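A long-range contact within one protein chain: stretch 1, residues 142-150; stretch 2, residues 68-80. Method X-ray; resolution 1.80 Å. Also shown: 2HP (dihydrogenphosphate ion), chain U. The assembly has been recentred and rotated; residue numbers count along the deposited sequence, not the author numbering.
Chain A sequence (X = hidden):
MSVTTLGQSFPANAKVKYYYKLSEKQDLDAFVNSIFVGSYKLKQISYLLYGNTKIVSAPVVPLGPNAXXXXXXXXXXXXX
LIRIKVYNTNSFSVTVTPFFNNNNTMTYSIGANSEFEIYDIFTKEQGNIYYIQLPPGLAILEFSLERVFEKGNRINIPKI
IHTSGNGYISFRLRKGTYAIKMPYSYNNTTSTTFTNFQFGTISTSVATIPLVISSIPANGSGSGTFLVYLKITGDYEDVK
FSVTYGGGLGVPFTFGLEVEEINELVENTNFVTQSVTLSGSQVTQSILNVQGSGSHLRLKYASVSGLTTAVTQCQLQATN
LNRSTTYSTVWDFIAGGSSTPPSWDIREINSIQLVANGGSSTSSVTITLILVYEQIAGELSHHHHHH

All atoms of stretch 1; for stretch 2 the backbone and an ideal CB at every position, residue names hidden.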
ATOM      1  N   GLU A 142       5.676 -33.456   7.915  1.00 24.59           N
ATOM      2  CA  GLU A 142       5.705 -32.012   8.202  1.00 25.04           C
ATOM      3  C   GLU A 142       4.290 -31.506   8.343  1.00 28.10           C
ATOM      4  O   GLU A 142       3.379 -32.045   7.751  1.00 25.46           O
ATOM      5  CB  GLU A 142       6.411 -31.213   7.102  1.00 21.35           C
ATOM      6  CG  GLU A 142       7.884 -31.527   6.883  1.00 29.51           C
ATOM      7  CD  GLU A 142       8.460 -30.809   5.641  1.00 34.91           C
ATOM      8  OE1 GLU A 142       9.012 -31.509   4.759  1.00 40.57           O
ATOM      9  OE2 GLU A 142       8.394 -29.556   5.559  1.00 36.60           O
ATOM     10  N   PHE A 143       4.113 -30.458   9.135  1.00 26.65           N
ATOM     11  CA  PHE A 143       2.810 -29.829   9.274  1.00 26.50           C
ATOM     12  C   PHE A 143       3.067 -28.339   9.276  1.00 21.83           C
ATOM     13  O   PHE A 143       3.833 -27.845  10.110  1.00 27.68           O
ATOM     14  CB  PHE A 143       2.130 -30.250  10.573  1.00 18.75           C
ATOM     15  CG  PHE A 143       0.721 -29.705  10.732  1.00 21.19           C
ATOM     16  CD1 PHE A 143      -0.366 -30.366  10.182  1.00 21.59           C
ATOM     17  CD2 PHE A 143       0.508 -28.509  11.421  1.00 25.74           C
ATOM     18  CE1 PHE A 143      -1.656 -29.860  10.329  1.00 23.33           C
ATOM     19  CE2 PHE A 143      -0.764 -27.992  11.582  1.00 21.44           C
ATOM     20  CZ  PHE A 143      -1.855 -28.668  11.047  1.00 23.06           C
ATOM     21  N   SER A 144       2.422 -27.636   8.343  1.00 21.75           N
ATOM     22  CA  SER A 144       2.664 -26.212   8.086  1.00 26.12           C
ATOM     23  C   SER A 144       1.362 -25.410   8.121  1.00 27.21           C
ATOM     24  O   SER A 144       0.379 -25.758   7.477  1.00 26.55           O
ATOM     25  CB  SER A 144       3.368 -26.016   6.734  1.00 27.56           C
ATOM     26  OG  SER A 144       3.356 -24.639   6.330  1.00 32.01           O
ATOM     27  N   LEU A 145       1.382 -24.316   8.870  1.00 20.50           N
ATOM     28  CA  LEU A 145       0.265 -23.369   8.949  1.00 26.32           C
ATOM     29  C   LEU A 145       0.783 -22.044   8.453  1.00 28.95           C
ATOM     30  O   LEU A 145       1.685 -21.476   9.066  1.00 27.74           O
ATOM     31  CB  LEU A 145      -0.132 -23.163  10.422  1.00 31.08           C
ATOM     32  CG  LEU A 145      -1.006 -24.179  11.131  1.00 32.14           C
ATOM     33  CD1 LEU A 145      -0.846 -24.090  12.665  1.00 31.11           C
ATOM     34  CD2 LEU A 145      -2.441 -23.909  10.752  1.00 31.56           C
ATOM     35  N   GLU A 146       0.251 -21.529   7.350  1.00 22.50           N
ATOM     36  CA  GLU A 146       0.714 -20.213   6.889  1.00 26.02           C
ATOM     37  C   GLU A 146      -0.485 -19.384   6.467  1.00 24.60           C
ATOM     38  O   GLU A 146      -1.429 -19.903   5.889  1.00 26.36           O
ATOM     39  CB  GLU A 146       1.741 -20.340   5.739  1.00 40.16           C
ATOM     40  CG  GLU A 146       1.125 -20.688   4.389  1.00 58.24           C
ATOM     41  CD  GLU A 146       1.935 -20.162   3.185  1.00 71.62           C
ATOM     42  OE1 GLU A 146       3.149 -20.474   3.072  1.00 65.15           O
ATOM     43  OE2 GLU A 146       1.337 -19.458   2.333  1.00 79.53           O
ATOM     44  N   ARG A 147      -0.448 -18.091   6.761  1.00 23.61           N
ATOM     45  CA  ARG A 147      -1.512 -17.199   6.342  1.00 24.27           C
ATOM     46  C   ARG A 147      -1.330 -16.877   4.852  1.00 31.68           C
ATOM     47  O   ARG A 147      -0.240 -16.536   4.410  1.00 38.65           O
ATOM     48  CB  ARG A 147      -1.484 -15.919   7.195  1.00 25.91           C
ATOM     49  CG  ARG A 147      -1.814 -16.198   8.682  1.00 36.90           C
ATOM     50  CD  ARG A 147      -1.946 -14.911   9.476  1.00 42.24           C
ATOM     51  NE  ARG A 147      -2.959 -14.062   8.869  1.00 46.23           N
ATOM     52  CZ  ARG A 147      -3.229 -12.828   9.259  1.00 54.04           C
ATOM     53  NH1 ARG A 147      -2.557 -12.295  10.270  1.00 40.60           N
ATOM     54  NH2 ARG A 147      -4.165 -12.125   8.627  1.00 60.68           N
ATOM     55  N   VAL A 148      -2.393 -17.007   4.079  1.00 30.34           N
ATOM     56  CA  VAL A 148      -2.319 -16.684   2.639  1.00 34.27           C
ATOM     57  C   VAL A 148      -2.742 -15.236   2.416  1.00 38.12           C
ATOM     58  O   VAL A 148      -3.366 -14.640   3.269  1.00 53.73           O
ATOM     59  CB  VAL A 148      -3.213 -17.628   1.829  1.00 46.30           C
ATOM     60  CG1 VAL A 148      -2.764 -19.055   2.015  1.00 43.83           C
ATOM     61  CG2 VAL A 148      -4.659 -17.505   2.270  1.00 38.19           C
ATOM     62  N   PHE A 149      -2.407 -14.646   1.284  1.00 46.71           N
ATOM     63  CA  PHE A 149      -2.776 -13.257   1.071  1.00 47.55           C
ATOM     64  C   PHE A 149      -1.885 -12.379   1.938  1.00 50.72           C
ATOM     65  O   PHE A 149      -2.168 -11.203   2.157  1.00 59.27           O
ATOM     66  CB  PHE A 149      -4.266 -13.041   1.383  1.00 43.17           C
ATOM     67  CG  PHE A 149      -5.176 -13.944   0.588  1.00 41.48           C
ATOM     68  CD1 PHE A 149      -5.025 -14.054  -0.798  1.00 35.27           C
ATOM     69  CD2 PHE A 149      -6.139 -14.711   1.214  1.00 30.86           C
ATOM     70  CE1 PHE A 149      -5.832 -14.915  -1.532  1.00 31.87           C
ATOM     71  CE2 PHE A 149      -6.965 -15.563   0.480  1.00 33.54           C
ATOM     72  CZ  PHE A 149      -6.803 -15.658  -0.900  1.00 28.52           C
ATOM     73  N   GLU A 150      -0.821 -12.979   2.459  1.00 56.54           N
ATOM     74  CA  GLU A 150       0.293 -12.222   3.018  1.00 61.74           C
ATOM     75  C   GLU A 150       1.372 -12.270   1.958  1.00 51.01           C
ATOM     76  O   GLU A 150       1.609 -13.320   1.359  1.00 54.77           O
ATOM     77  CB  GLU A 150       0.847 -12.895   4.273  1.00 63.16           C
ATOM     78  CG  GLU A 150      -0.184 -13.265   5.315  1.00 71.27           C
ATOM     79  CD  GLU A 150      -0.550 -12.102   6.207  1.00 76.89           C
ATOM     80  OE1 GLU A 150      -1.400 -11.286   5.789  1.00 82.56           O
ATOM     81  OE2 GLU A 150       0.016 -12.003   7.321  1.00 72.07           O
ATOM     82  N   UNK A  68      -5.957 -38.105  14.790  1.00 22.14           N
ATOM     83  CA  UNK A  68      -6.518 -36.817  14.436  1.00 25.69           C
ATOM     84  C   UNK A  68      -5.532 -35.712  14.736  1.00 27.37           C
ATOM     85  O   UNK A  68      -4.712 -35.826  15.641  1.00 29.22           O
ATOM     86  CB  UNK A  68      -7.833 -36.576  15.180  1.00 25.69           C
ATOM     87  N   UNK A  69      -5.619 -34.634  13.973  1.00 22.50           N
ATOM     88  CA  UNK A  69      -4.984 -33.396  14.368  1.00 21.49           C
ATOM     89  C   UNK A  69      -6.120 -32.445  14.717  1.00 28.22           C
ATOM     90  O   UNK A  69      -7.080 -32.311  13.968  1.00 26.79           O
ATOM     91  CB  UNK A  69      -4.075 -32.837  13.272  1.00 21.49           C
ATOM     92  N   UNK A  70      -6.025 -31.821  15.884  1.00 22.12           N
ATOM     93  CA  UNK A  70      -7.068 -30.939  16.373  1.00 24.20           C
ATOM     94  C   UNK A  70      -6.412 -29.689  16.968  1.00 25.08           C
ATOM     95  O   UNK A  70      -5.595 -29.789  17.896  1.00 24.58           O
ATOM     96  CB  UNK A  70      -7.947 -31.648  17.405  1.00 24.20           C
ATOM     97  N   UNK A  71      -6.764 -28.516  16.446  1.00 20.80           N
ATOM     98  CA  UNK A  71      -6.174 -27.272  16.927  1.00 25.30           C
ATOM     99  C   UNK A  71      -7.225 -26.266  17.384  1.00 29.62           C
ATOM    100  O   UNK A  71      -7.879 -25.641  16.557  1.00 26.73           O
ATOM    101  CB  UNK A  71      -5.308 -26.649  15.830  1.00 25.30           C
ATOM    102  N   UNK A  72      -7.387 -26.089  18.694  1.00 26.20           N
ATOM    103  CA  UNK A  72      -8.307 -25.048  19.159  1.00 23.96           C
ATOM    104  C   UNK A  72      -7.562 -23.867  19.786  1.00 28.70           C
ATOM    105  O   UNK A  72      -8.176 -22.943  20.313  1.00 27.92           O
ATOM    106  CB  UNK A  72      -9.294 -25.634  20.171  1.00 23.96           C
ATOM    107  N   UNK A  73      -6.236 -23.894  19.696  1.00 30.54           N
ATOM    108  CA  UNK A  73      -5.398 -22.872  20.319  1.00 24.99           C
ATOM    109  C   UNK A  73      -5.598 -21.511  19.676  1.00 30.87           C
ATOM    110  O   UNK A  73      -6.006 -21.424  18.526  1.00 27.66           O
ATOM    111  CB  UNK A  73      -3.924 -23.272  20.236  1.00 24.99           C
ATOM    112  N   UNK A  74      -5.298 -20.455  20.427  1.00 30.18           N
ATOM    113  CA  UNK A  74      -5.484 -19.090  19.943  1.00 34.34           C
ATOM    114  C   UNK A  74      -4.401 -18.655  18.949  1.00 30.65           C
ATOM    115  O   UNK A  74      -3.640 -17.729  19.235  1.00 33.43           O
ATOM    116  CB  UNK A  74      -5.508 -18.124  21.129  1.00 34.34           C
ATOM    117  N   UNK A  75      -4.320 -19.326  17.809  1.00 26.68           N
ATOM    118  CA  UNK A  75      -3.465 -18.881  16.708  1.00 32.48           C
ATOM    119  C   UNK A  75      -3.812 -17.448  16.360  1.00 30.72           C
ATOM    120  O   UNK A  75      -4.927 -16.974  16.626  1.00 30.30           O
ATOM    121  CB  UNK A  75      -3.619 -19.786  15.484  1.00 32.48           C
ATOM    122  N   UNK A  76      -2.858 -16.747  15.761  1.00 29.89           N
ATOM    123  CA  UNK A  76      -3.145 -15.424  15.217  1.00 25.85           C
ATOM    124  C   UNK A  76      -4.330 -15.566  14.273  1.00 30.86           C
ATOM    125  O   UNK A  76      -4.389 -16.504  13.471  1.00 26.95           O
ATOM    126  CB  UNK A  76      -1.930 -14.831  14.502  1.00 25.85           C
ATOM    127  N   UNK A  77      -5.286 -14.646  14.360  1.00 24.84           N
ATOM    128  CA  UNK A  77      -6.457 -14.727  13.501  1.00 24.34           C
ATOM    129  C   UNK A  77      -6.090 -14.562  12.017  1.00 27.92           C
ATOM    130  O   UNK A  77      -5.119 -13.894  11.669  1.00 26.53           O
ATOM    131  CB  UNK A  77      -7.476 -13.663  13.912  1.00 24.34           C
ATOM    132  N   UNK A  78      -6.869 -15.177  11.146  1.00 23.72           N
ATOM    133  CA  UNK A  78      -6.649 -14.999   9.714  1.00 29.23           C
ATOM    134  C   UNK A  78      -6.997 -16.268   8.982  1.00 27.21           C
ATOM    135  O   UNK A  78      -7.546 -17.190   9.573  1.00 28.47           O
ATOM    136  CB  UNK A  78      -5.202 -14.596   9.423  1.00 29.23           C
ATOM    137  N   UNK A  79      -6.711 -16.292   7.683  1.00 24.60           N
ATOM    138  CA  UNK A  79      -7.031 -17.437   6.830  1.00 27.10           C
ATOM    139  C   UNK A  79      -5.755 -18.211   6.565  1.00 21.56           C
ATOM    140  O   UNK A  79      -4.798 -17.671   6.038  1.00 29.27           O
ATOM    141  CB  UNK A  79      -7.682 -16.994   5.518  1.00 27.10           C
ATOM    142  N   UNK A  80      -5.738 -19.485   6.950  1.00 21.80           N
ATOM    143  CA  UNK A  80      -4.538 -20.305   6.847  1.00 23.35           C
ATOM    144  C   UNK A  80      -4.648 -21.318   5.747  1.00 26.35           C
ATOM    145  O   UNK A  80      -5.698 -21.927   5.554  1.00 23.93           O
ATOM    146  CB  UNK A  80      -4.256 -21.014   8.173  1.00 23.35           C
TER
HETATM  147  P   2HP U 401      -4.917 -13.927   5.474  1.00 50.65           P
HETATM  148  O1  2HP U 401      -6.154 -13.289   4.894  1.00 55.48           O
HETATM  149  O2  2HP U 401      -5.330 -14.087   6.904  1.00 35.64           O
HETATM  150  O3  2HP U 401      -3.718 -12.941   5.313  1.00 46.99           O
HETATM  151  O4  2HP U 401      -4.595 -15.341   4.896  1.00 54.88           O

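Position 68 lies beyond the reach of stretch 1, so the contact sets no rule there; it is Ser-68. At position 69 the CA-to-CB bond points toward stretch 1, and the ideal CB sits 4.8 Å from CE1 of Phe-143. An apolar chain of moderate length would fill that gap: leucine, isoleucine, methionine or perhaps valine. The residue is Ile-69, whose CD1 comes to 3.9 Å from CE1 of Phe-143. Strand alternation then turns position 70 out of reach, and Ile-70 answers to other neighbours.

Position 71 points back toward stretch 1, but its ideal CB has nothing of that stretch within 5.5 Å. The two strands run at 28° with their axes 11.8 Å apart, so side chains must bridge the gap. A long aliphatic suits, reaching between Phe-143 and Leu-145. Ile-71 does this with CD1, 3.7 Å from CZ of Phe-143 and 4.3 Å from CD1 of Leu-145.

Positions 72, 73 and 74 form a loop out of reach, where stretch 1 has no vote: Asp-72, Asp-73 and Glu-74. At position 75 the chain returns and CA-to-CB points toward stretch 1, with room before the apolar end of Leu-145. Leucine, isoleucine or methionine would serve. Leu-75 brings its CD1 to 3.9 Å from CD1 of Leu-145.

Position 76 also points toward stretch 1, its ideal CB 5.0 Å from NH1 of Arg-147. A donor at that distance invites an acceptor: glutamine or glutamate, or a shorter acid or amide if it could reach. Gln-76 accepts a hydrogen bond from Arg-147, NH1 to OE1 at 2.9 Å. Position 77 points away, and its side chain is little constrained here; its backbone matters more. In Glu-77 the carbonyl O lies over one face of the guanidinium, 3.2 Å from CZ of Arg-147.

Position 78 is the strictest. Its phi/psi of 147/-173 would jam a CB against the preceding carbonyl O, and the ideal CB would stand 2.4 Å from NE of Arg-147. Both arguments call for glycine, and Gly-78 it is. Its CA packs over the guanidinium face, 3.9 Å from that NE.

At position 79 CB points sideways, 4.5 Å from CG2 of Val-148, with the Phe-149 ring just beyond: a place for a branched or long apolar chain. Leu-79 sets CD2 3.8 Å from that CG2 and 3.6 Å from CE2 at the Phe-149 ring edge. Its backbone works too: Val-148 N donates to Leu-79 O at 3.2 Å, while Leu-79 N donates to O2 of the phosphate at 2.7 Å, an oxygen also bound by NE and NH2 of Arg-147.

Position 80 pairs with Arg-147 in an antiparallel, non-hydrogen-bonded bridge, CB sideways and 4.3 Å from CD2 of Leu-145. A large flat or aliphatic group could cover both neighbours. Tyr-80 takes CG of Arg-147 over its ring face, 3.9 Å from the centroid, a CH-pi contact. Its OH donates to Gln-76 O at 2.5 Å, tying the loop to the strand.

Stretch 2 68-80: SIIIDDELQEGLY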
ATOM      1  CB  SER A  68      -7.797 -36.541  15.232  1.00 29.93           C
ATOM      2  OG  SER A  68      -8.743 -37.570  15.066  1.00 36.50           O
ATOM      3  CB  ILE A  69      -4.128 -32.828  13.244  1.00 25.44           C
ATOM      4  CG1 ILE A  69      -2.939 -33.762  12.985  1.00 23.79           C
ATOM      5  CG2 ILE A  69      -3.610 -31.420  13.623  1.00 18.49           C
ATOM      6  CD1 ILE A  69      -2.167 -33.445  11.718  1.00 29.39           C
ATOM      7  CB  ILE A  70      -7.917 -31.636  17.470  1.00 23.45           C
ATOM      8  CG1 ILE A  70      -8.589 -32.909  16.924  1.00 32.16           C
ATOM      9  CG2 ILE A  70      -8.988 -30.696  17.984  1.00 26.70           C
ATOM     10  CD1 ILE A  70      -9.510 -33.594  17.961  1.00 28.88           C
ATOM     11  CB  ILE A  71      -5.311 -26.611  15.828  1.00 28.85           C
ATOM     12  CG1 ILE A  71      -4.390 -27.650  15.181  1.00 28.99           C
ATOM     13  CG2 ILE A  71      -4.481 -25.471  16.409  1.00 25.55           C
ATOM     14  CD1 ILE A  71      -3.622 -27.134  13.935  1.00 23.68           C
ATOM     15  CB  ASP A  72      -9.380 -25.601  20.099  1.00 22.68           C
ATOM     16  CG  ASP A  72      -8.880 -25.775  21.520  1.00 34.15           C
ATOM     17  OD1 ASP A  72      -9.683 -25.650  22.482  1.00 35.79           O
ATOM     18  OD2 ASP A  72      -7.664 -26.026  21.681  1.00 35.16           O
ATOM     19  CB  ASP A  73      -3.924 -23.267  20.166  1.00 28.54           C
ATOM     20  CG  ASP A  73      -3.598 -24.568  20.849  1.00 37.24           C
ATOM     21  OD1 ASP A  73      -4.076 -25.637  20.377  1.00 35.89           O
ATOM     22  OD2 ASP A  73      -2.843 -24.517  21.842  1.00 33.06           O
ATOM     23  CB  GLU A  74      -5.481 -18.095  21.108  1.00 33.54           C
ATOM     24  CG  GLU A  74      -6.435 -18.422  22.223  1.00 40.42           C
ATOM     25  CD  GLU A  74      -7.866 -18.546  21.752  1.00 48.49           C
ATOM     26  OE1 GLU A  74      -8.671 -19.137  22.499  1.00 54.85           O
ATOM     27  OE2 GLU A  74      -8.185 -18.054  20.641  1.00 46.08           O
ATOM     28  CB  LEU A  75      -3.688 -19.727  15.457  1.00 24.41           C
ATOM     29  CG  LEU A  75      -3.543 -21.228  15.628  1.00 28.83           C
ATOM     30  CD1 LEU A  75      -3.675 -21.874  14.267  1.00 25.15           C
ATOM     31  CD2 LEU A  75      -2.209 -21.519  16.234  1.00 26.05           C
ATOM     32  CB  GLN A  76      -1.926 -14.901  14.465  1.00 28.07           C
ATOM     33  CG  GLN A  76      -2.125 -13.482  13.931  1.00 44.38           C
ATOM     34  CD  GLN A  76      -0.859 -12.914  13.329  1.00 54.18           C
ATOM     35  OE1 GLN A  76      -0.549 -13.160  12.163  1.00 56.86           O
ATOM     36  NE2 GLN A  76      -0.114 -12.152  14.124  1.00 54.85           N
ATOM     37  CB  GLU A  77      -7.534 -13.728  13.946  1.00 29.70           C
ATOM     38  CG  GLU A  77      -8.215 -14.160  15.253  1.00 35.99           C
ATOM     39  CD  GLU A  77      -9.516 -13.413  15.555  1.00 48.74           C
ATOM     40  OE1 GLU A  77      -9.629 -12.235  15.147  1.00 51.88           O
ATOM     41  OE2 GLU A  77     -10.423 -14.003  16.213  1.00 39.55           O
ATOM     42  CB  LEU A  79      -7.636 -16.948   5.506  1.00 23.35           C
ATOM     43  CG  LEU A  79      -7.896 -18.097   4.506  1.00 25.36           C
ATOM     44  CD1 LEU A  79      -8.912 -19.080   5.089  1.00 27.24           C
ATOM     45  CD2 LEU A  79      -8.361 -17.539   3.171  1.00 28.63           C
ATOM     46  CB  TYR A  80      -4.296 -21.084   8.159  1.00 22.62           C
ATOM     47  CG  TYR A  80      -3.805 -20.191   9.278  1.00 29.10           C
ATOM     48  CD1 TYR A  80      -2.445 -20.019   9.517  1.00 20.46           C
ATOM     49  CD2 TYR A  80      -4.697 -19.523  10.096  1.00 20.42           C
ATOM     50  CE1 TYR A  80      -1.996 -19.189  10.526  1.00 25.59           C
ATOM     51  CE2 TYR A  80      -4.257 -18.689  11.095  1.00 22.10           C
ATOM     52  CZ  TYR A  80      -2.907 -18.532  11.317  1.00 27.23           C
ATOM     53  OH  TYR A  80      -2.456 -17.709  12.332  1.00 25.50           O
TER
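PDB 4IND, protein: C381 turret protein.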